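Local structure of Lmo2445 protein (Listeria monocytogenes EGD-e, 5HZL) at residues 149-154 with 174-179; 155-160 with 178-183. The protein is a secreted, calcium-binding, internalin-like leucine-rich repeat protein of unknown function. One frame throughout, in Å; residues are numbered along the deposited sequence.

Contact 1: residues 149-154 with 174-179; sequences SINMEN and SLILNE. With CA (calcium ion), chain E.
Ile150 and Leu175 lie side by side on the inner face of two adjacent parallel strands, Leu175 CD1 packing 3.9 Å from Ile150 CB. Two residues on, just past the strand ends, Leu177 CD2 meets the terminal CE of selenomethionine Met152 at 3.8 Å, the selenomethionine chain being bent at chi3 (-56°). These four buried side chains form the tightly packed side. The backbones are joined by hydrogen bonds, among them Ile150 N to Ser174 O and Ile176 N to Ile150 O, and Asn154 N continues the pairing to Asn178 O.

The outer side is looser and polar. Asn151 OD1 comes within 3.6 Å of Ile176 CB and takes the backbone N of Glu153 at 3.1 Å, an Asx turn. Glu153, extended beyond CG, chelates a calcium ion through OE1 (2.8 Å) and OE2 (2.7 Å). Asn178 ND2 also donates to Glu153 OE2 at 2.8 Å, from above the carboxylate plane, the amide turned 45° from the carboxylate. Beyond it a water links Asn154 OD1 to Glu179 O.

Such pairing builds the parallel sheet of a leucine-rich repeat solenoid: strand 126-128 flanks 149-151, with Val127 touching Ile150, and strand 197-199 continues the sheet past 174-176.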
loop_
_atom_site.group_PDB
_atom_site.type_symbol
_atom_site.label_atom_id
_atom_site.label_comp_id
_atom_site.label_asym_id
_atom_site.label_seq_id
_atom_site.Cartn_x
_atom_site.Cartn_y
_atom_site.Cartn_z
ATOM N N SER A 149 -13.680 3.845 1.400
ATOM C CA SER A 149 -12.634 3.672 2.407
ATOM C C SER A 149 -11.499 2.772 1.937
ATOM O O SER A 149 -11.727 1.688 1.416
ATOM C CB SER A 149 -13.212 3.120 3.706
ATOM O OG SER A 149 -13.746 1.848 3.494
ATOM N N ILE A 150 -10.283 3.265 2.162
ATOM C CA ILE A 150 -9.024 2.625 1.818
ATOM C C ILE A 150 -8.162 2.461 3.056
ATOM O O ILE A 150 -7.911 3.421 3.785
ATOM C CB ILE A 150 -8.233 3.511 0.841
ATOM C CG1 ILE A 150 -8.981 3.601 -0.499
ATOM C CG2 ILE A 150 -6.814 2.980 0.634
ATOM C CD1 ILE A 150 -8.354 4.565 -1.485
ATOM N N ASN A 151 -7.693 1.243 3.281
ATOM C CA ASN A 151 -6.820 0.975 4.402
ATOM C C ASN A 151 -5.510 0.415 3.858
ATOM O O ASN A 151 -5.516 -0.642 3.221
ATOM C CB ASN A 151 -7.498 0.012 5.361
ATOM C CG ASN A 151 -6.672 -0.291 6.596
ATOM O OD1 ASN A 151 -5.579 0.214 6.799
ATOM N ND2 ASN A 151 -7.206 -1.136 7.425
HETATM N N MSE A 152 -4.413 1.147 4.092
HETATM C CA MSE A 152 -3.064 0.737 3.674
HETATM C C MSE A 152 -2.117 0.936 4.840
HETATM O O MSE A 152 -0.966 1.358 4.690
HETATM C CB MSE A 152 -2.644 1.443 2.387
HETATM C CG MSE A 152 -3.165 0.678 1.177
HETATM SE SE MSE A 152 -2.531 1.472 -0.518
HETATM C CE MSE A 152 -3.182 3.316 -0.281
ATOM N N GLU A 153 -2.600 0.592 6.027
ATOM C CA GLU A 153 -1.794 0.702 7.227
ATOM C C GLU A 153 -0.680 -0.308 7.199
ATOM O O GLU A 153 -0.912 -1.468 6.897
ATOM C CB GLU A 153 -2.637 0.411 8.475
ATOM C CG GLU A 153 -1.880 0.501 9.807
ATOM C CD GLU A 153 -2.761 0.255 11.013
ATOM O OE1 GLU A 153 -3.845 -0.298 10.851
ATOM O OE2 GLU A 153 -2.388 0.593 12.143
ATOM N N ASN A 154 0.531 0.141 7.506
ATOM C CA ASN A 154 1.685 -0.736 7.596
ATOM C C ASN A 154 1.854 -1.647 6.364
ATOM O O ASN A 154 2.120 -2.828 6.490
ATOM C CB ASN A 154 1.500 -1.547 8.890
ATOM C CG ASN A 154 2.712 -2.363 9.275
ATOM O OD1 ASN A 154 3.836 -2.099 8.834
ATOM N ND2 ASN A 154 2.484 -3.370 10.132
ATOM N N SER A 174 -12.594 7.657 4.184
ATOM C CA SER A 174 -11.635 7.111 5.146
ATOM C C SER A 174 -10.365 6.663 4.423
ATOM O O SER A 174 -10.432 5.869 3.492
ATOM C CB SER A 174 -12.254 5.956 5.928
ATOM O OG SER A 174 -11.363 5.492 6.931
ATOM N N LEU A 175 -9.218 7.176 4.862
ATOM C CA LEU A 175 -7.926 6.854 4.254
ATOM C C LEU A 175 -6.911 6.608 5.367
ATOM O O LEU A 175 -6.437 7.552 5.986
ATOM C CB LEU A 175 -7.482 8.010 3.343
ATOM C CG LEU A 175 -6.138 7.903 2.626
ATOM C CD1 LEU A 175 -6.144 6.709 1.692
ATOM C CD2 LEU A 175 -5.846 9.184 1.864
ATOM N N ILE A 176 -6.576 5.342 5.604
ATOM C CA ILE A 176 -5.645 4.958 6.665
ATOM C C ILE A 176 -4.277 4.668 6.047
ATOM O O ILE A 176 -4.149 3.742 5.244
ATOM C CB ILE A 176 -6.138 3.698 7.423
ATOM C CG1 ILE A 176 -7.668 3.706 7.662
ATOM C CG2 ILE A 176 -5.341 3.495 8.710
ATOM C CD1 ILE A 176 -8.220 4.867 8.453
ATOM N N LEU A 177 -3.266 5.454 6.429
ATOM C CA LEU A 177 -1.899 5.313 5.903
ATOM C C LEU A 177 -0.778 5.318 6.949
ATOM O O LEU A 177 0.382 5.521 6.586
ATOM C CB LEU A 177 -1.630 6.455 4.922
ATOM C CG LEU A 177 -2.440 6.513 3.637
ATOM C CD1 LEU A 177 -2.178 7.816 2.904
ATOM C CD2 LEU A 177 -2.085 5.333 2.759
ATOM N N ASN A 178 -1.094 5.109 8.227
ATOM C CA ASN A 178 -0.026 5.088 9.230
ATOM C C ASN A 178 0.933 3.913 9.049
ATOM O O ASN A 178 0.621 2.965 8.349
ATOM C CB ASN A 178 -0.562 5.107 10.675
ATOM C CG ASN A 178 -1.568 4.001 10.964
ATOM O OD1 ASN A 178 -2.575 3.878 10.275
ATOM N ND2 ASN A 178 -1.335 3.236 12.020
ATOM N N GLU A 179 2.107 4.024 9.661
ATOM C CA GLU A 179 3.154 2.988 9.678
ATOM C C GLU A 179 3.766 2.583 8.335
ATOM O O GLU A 179 4.198 1.445 8.147
ATOM C CB GLU A 179 2.645 1.779 10.467
ATOM C CG GLU A 179 2.277 2.149 11.900
ATOM C CD GLU A 179 1.567 1.035 12.632
ATOM O OE1 GLU A 179 1.816 -0.151 12.319
ATOM O OE2 GLU A 179 0.751 1.337 13.534
HETATM CA CA CA E . -4.701 0.014 13.478
HETATM O O HOH W 1 4.934 -0.512 6.412
#

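Contact 2: residues 155-160 with 178-183; sequences AGLSGY and NENHLI
Asn180 OD1 is gripped by two backbone donors of the preceding turn: Ala155 N at 3.0 Å, tilted from the carbonyl plane of the amide, and Leu157 N in a weaker bond of 3.3 Å. Asn180 CG stands anti to its own carbonyl carbon (chi1 -74°), which sets CG beside Leu157 CB; the two side chains run alongside, pointing the same way, with Leu157 CD1 3.7 Å from Asn180 ND2. The other end of the amide is used as well, since ND2 donates to the carbonyl oxygens of Leu177 and Met152. A buried side chain thus has both its polar atoms satisfied while bracing the bend of one coil against the next. This is the role of the consensus asparagine in the LxxLxLxxNxL segment of leucine-rich repeats, here Leu175, Leu177, Asn180 and Leu182; Ala155 takes the corresponding position in the turn before.

Beyond the bend the chains pair again as a short parallel bridge of Ser158 and Gly159 with His181 and Leu182. His181 N donates to Leu157 O at 2.7 Å, and Ile183 N donates to Gly159 O. On the inner side Leu182 CD2 packs 4.1 Å from Leu157 CB. The outer side carries Ser158 OG, which lies at the edge of the His181 ring and bonds to Gly156 O, while His181 ND1 is held by Thr204 O. Ser158 and His181 line the pocket that holds a polyether molecule, probably from the crystallisation liquor, together with Ala205 and Thr206.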
loop_
_atom_site.group_PDB
_atom_site.type_symbol
_atom_site.label_atom_id
_atom_site.label_comp_id
_atom_site.label_asym_id
_atom_site.label_seq_id
_atom_site.Cartn_x
_atom_site.Cartn_y
_atom_site.Cartn_z
ATOM N N ALA A 155 1.707 -1.072 5.176
ATOM C CA ALA A 155 1.789 -1.806 3.908
ATOM C C ALA A 155 3.073 -1.589 3.093
ATOM O O ALA A 155 3.088 -1.865 1.890
ATOM C CB ALA A 155 0.576 -1.425 3.052
ATOM N N GLY A 156 4.129 -1.082 3.720
ATOM C CA GLY A 156 5.392 -0.825 3.015
ATOM C C GLY A 156 5.415 0.294 1.973
ATOM O O GLY A 156 6.363 0.356 1.175
ATOM N N LEU A 157 4.404 1.179 1.963
ATOM C CA LEU A 157 4.377 2.277 0.969
ATOM C C LEU A 157 5.610 3.121 1.178
ATOM O O LEU A 157 5.871 3.575 2.287
ATOM C CB LEU A 157 3.129 3.122 1.082
ATOM C CG LEU A 157 1.811 2.429 0.745
ATOM C CD1 LEU A 157 0.637 3.262 1.248
ATOM C CD2 LEU A 157 1.700 2.179 -0.748
ATOM N N SER A 158 6.358 3.330 0.106
ATOM C CA SER A 158 7.616 4.018 0.204
ATOM C C SER A 158 7.859 5.102 -0.812
ATOM O O SER A 158 7.260 5.123 -1.895
ATOM C CB SER A 158 8.713 2.967 0.001
ATOM O OG SER A 158 8.536 1.849 0.859
ATOM N N GLY A 159 8.781 5.988 -0.443
ATOM C CA GLY A 159 9.206 7.075 -1.298
ATOM C C GLY A 159 8.328 8.294 -1.274
ATOM O O GLY A 159 7.616 8.550 -0.306
ATOM N N TYR A 160 8.405 9.040 -2.365
ATOM C CA TYR A 160 7.662 10.261 -2.543
ATOM C C TYR A 160 6.313 10.042 -3.229
ATOM O O TYR A 160 6.215 9.236 -4.142
ATOM C CB TYR A 160 8.511 11.217 -3.413
ATOM C CG TYR A 160 7.866 12.558 -3.706
ATOM C CD1 TYR A 160 8.047 13.644 -2.850
ATOM C CD2 TYR A 160 7.078 12.739 -4.832
ATOM C CE1 TYR A 160 7.453 14.869 -3.104
ATOM C CE2 TYR A 160 6.481 13.961 -5.098
ATOM C CZ TYR A 160 6.670 15.019 -4.232
ATOM O OH TYR A 160 6.077 16.217 -4.510
ATOM N N ASN A 178 -1.094 5.109 8.227
ATOM C CA ASN A 178 -0.026 5.088 9.230
ATOM C C ASN A 178 0.933 3.913 9.049
ATOM O O ASN A 178 0.621 2.965 8.349
ATOM C CB ASN A 178 -0.562 5.107 10.675
ATOM C CG ASN A 178 -1.568 4.001 10.964
ATOM O OD1 ASN A 178 -2.575 3.878 10.275
ATOM N ND2 ASN A 178 -1.335 3.236 12.020
ATOM N N GLU A 179 2.107 4.024 9.661
ATOM C CA GLU A 179 3.154 2.988 9.678
ATOM C C GLU A 179 3.766 2.583 8.335
ATOM O O GLU A 179 4.198 1.445 8.147
ATOM C CB GLU A 179 2.645 1.779 10.467
ATOM C CG GLU A 179 2.277 2.149 11.900
ATOM C CD GLU A 179 1.567 1.035 12.632
ATOM O OE1 GLU A 179 1.816 -0.151 12.319
ATOM O OE2 GLU A 179 0.751 1.337 13.534
ATOM N N ASN A 180 3.821 3.536 7.417
ATOM C CA ASN A 180 4.405 3.325 6.099
ATOM C C ASN A 180 5.801 3.963 6.052
ATOM O O ASN A 180 6.331 4.307 7.100
ATOM C CB ASN A 180 3.444 3.839 5.033
ATOM C CG ASN A 180 2.256 2.916 4.839
ATOM O OD1 ASN A 180 2.433 1.742 4.570
ATOM N ND2 ASN A 180 1.047 3.452 4.921
ATOM N N HIS A 181 6.398 4.100 4.865
ATOM C CA HIS A 181 7.752 4.649 4.725
ATOM C C HIS A 181 7.803 5.792 3.731
ATOM O O HIS A 181 8.745 5.915 2.937
ATOM C CB HIS A 181 8.724 3.542 4.268
ATOM C CG HIS A 181 8.637 2.285 5.073
ATOM N ND1 HIS A 181 8.923 2.240 6.420
ATOM C CD2 HIS A 181 8.323 1.018 4.714
ATOM C CE1 HIS A 181 8.767 1.007 6.861
ATOM N NE2 HIS A 181 8.403 0.246 5.845
ATOM N N LEU A 182 6.782 6.629 3.786
ATOM C CA LEU A 182 6.664 7.782 2.899
ATOM C C LEU A 182 7.489 8.979 3.398
ATOM O O LEU A 182 7.597 9.195 4.602
ATOM C CB LEU A 182 5.187 8.167 2.788
ATOM C CG LEU A 182 4.300 7.091 2.155
ATOM C CD1 LEU A 182 2.824 7.419 2.311
ATOM C CD2 LEU A 182 4.705 6.912 0.698
ATOM N N ILE A 183 8.063 9.742 2.460
ATOM C CA ILE A 183 8.876 10.921 2.781
ATOM C C ILE A 183 8.156 12.193 2.365
ATOM O O ILE A 183 8.730 13.279 2.345
ATOM C CB ILE A 183 10.244 10.879 2.057
ATOM C CG1 ILE A 183 10.093 11.046 0.531
ATOM C CG2 ILE A 183 10.957 9.582 2.400
ATOM C CD1 ILE A 183 11.393 11.209 -0.213
HETATM O O HOH W 1 4.934 -0.512 6.412
#

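Overall arrangement
From the N terminus the chain runs through 149-154 on the parallel sheet, turns directly into 155-160, and travels round the coil before returning at 174-179, where contact 1 closes the loop. Carrying straight on, residues 180-183 close contact 2 against 155-160. The two loops are therefore staggered along the sequence, not nested, and both span one solenoid turn. Contact 1 ties neighbouring strands of the large sheet; contact 2 ties the bends that follow and the short strands 158-159 and 181-182. They share Asn178 and Glu179, and a water on Glu179 O serves both, through Asn154 and Gly156. Inside, Leu157 CD1 packs 3.7 Å from Leu177 CD2, so the apolar side chains of the two contacts meet.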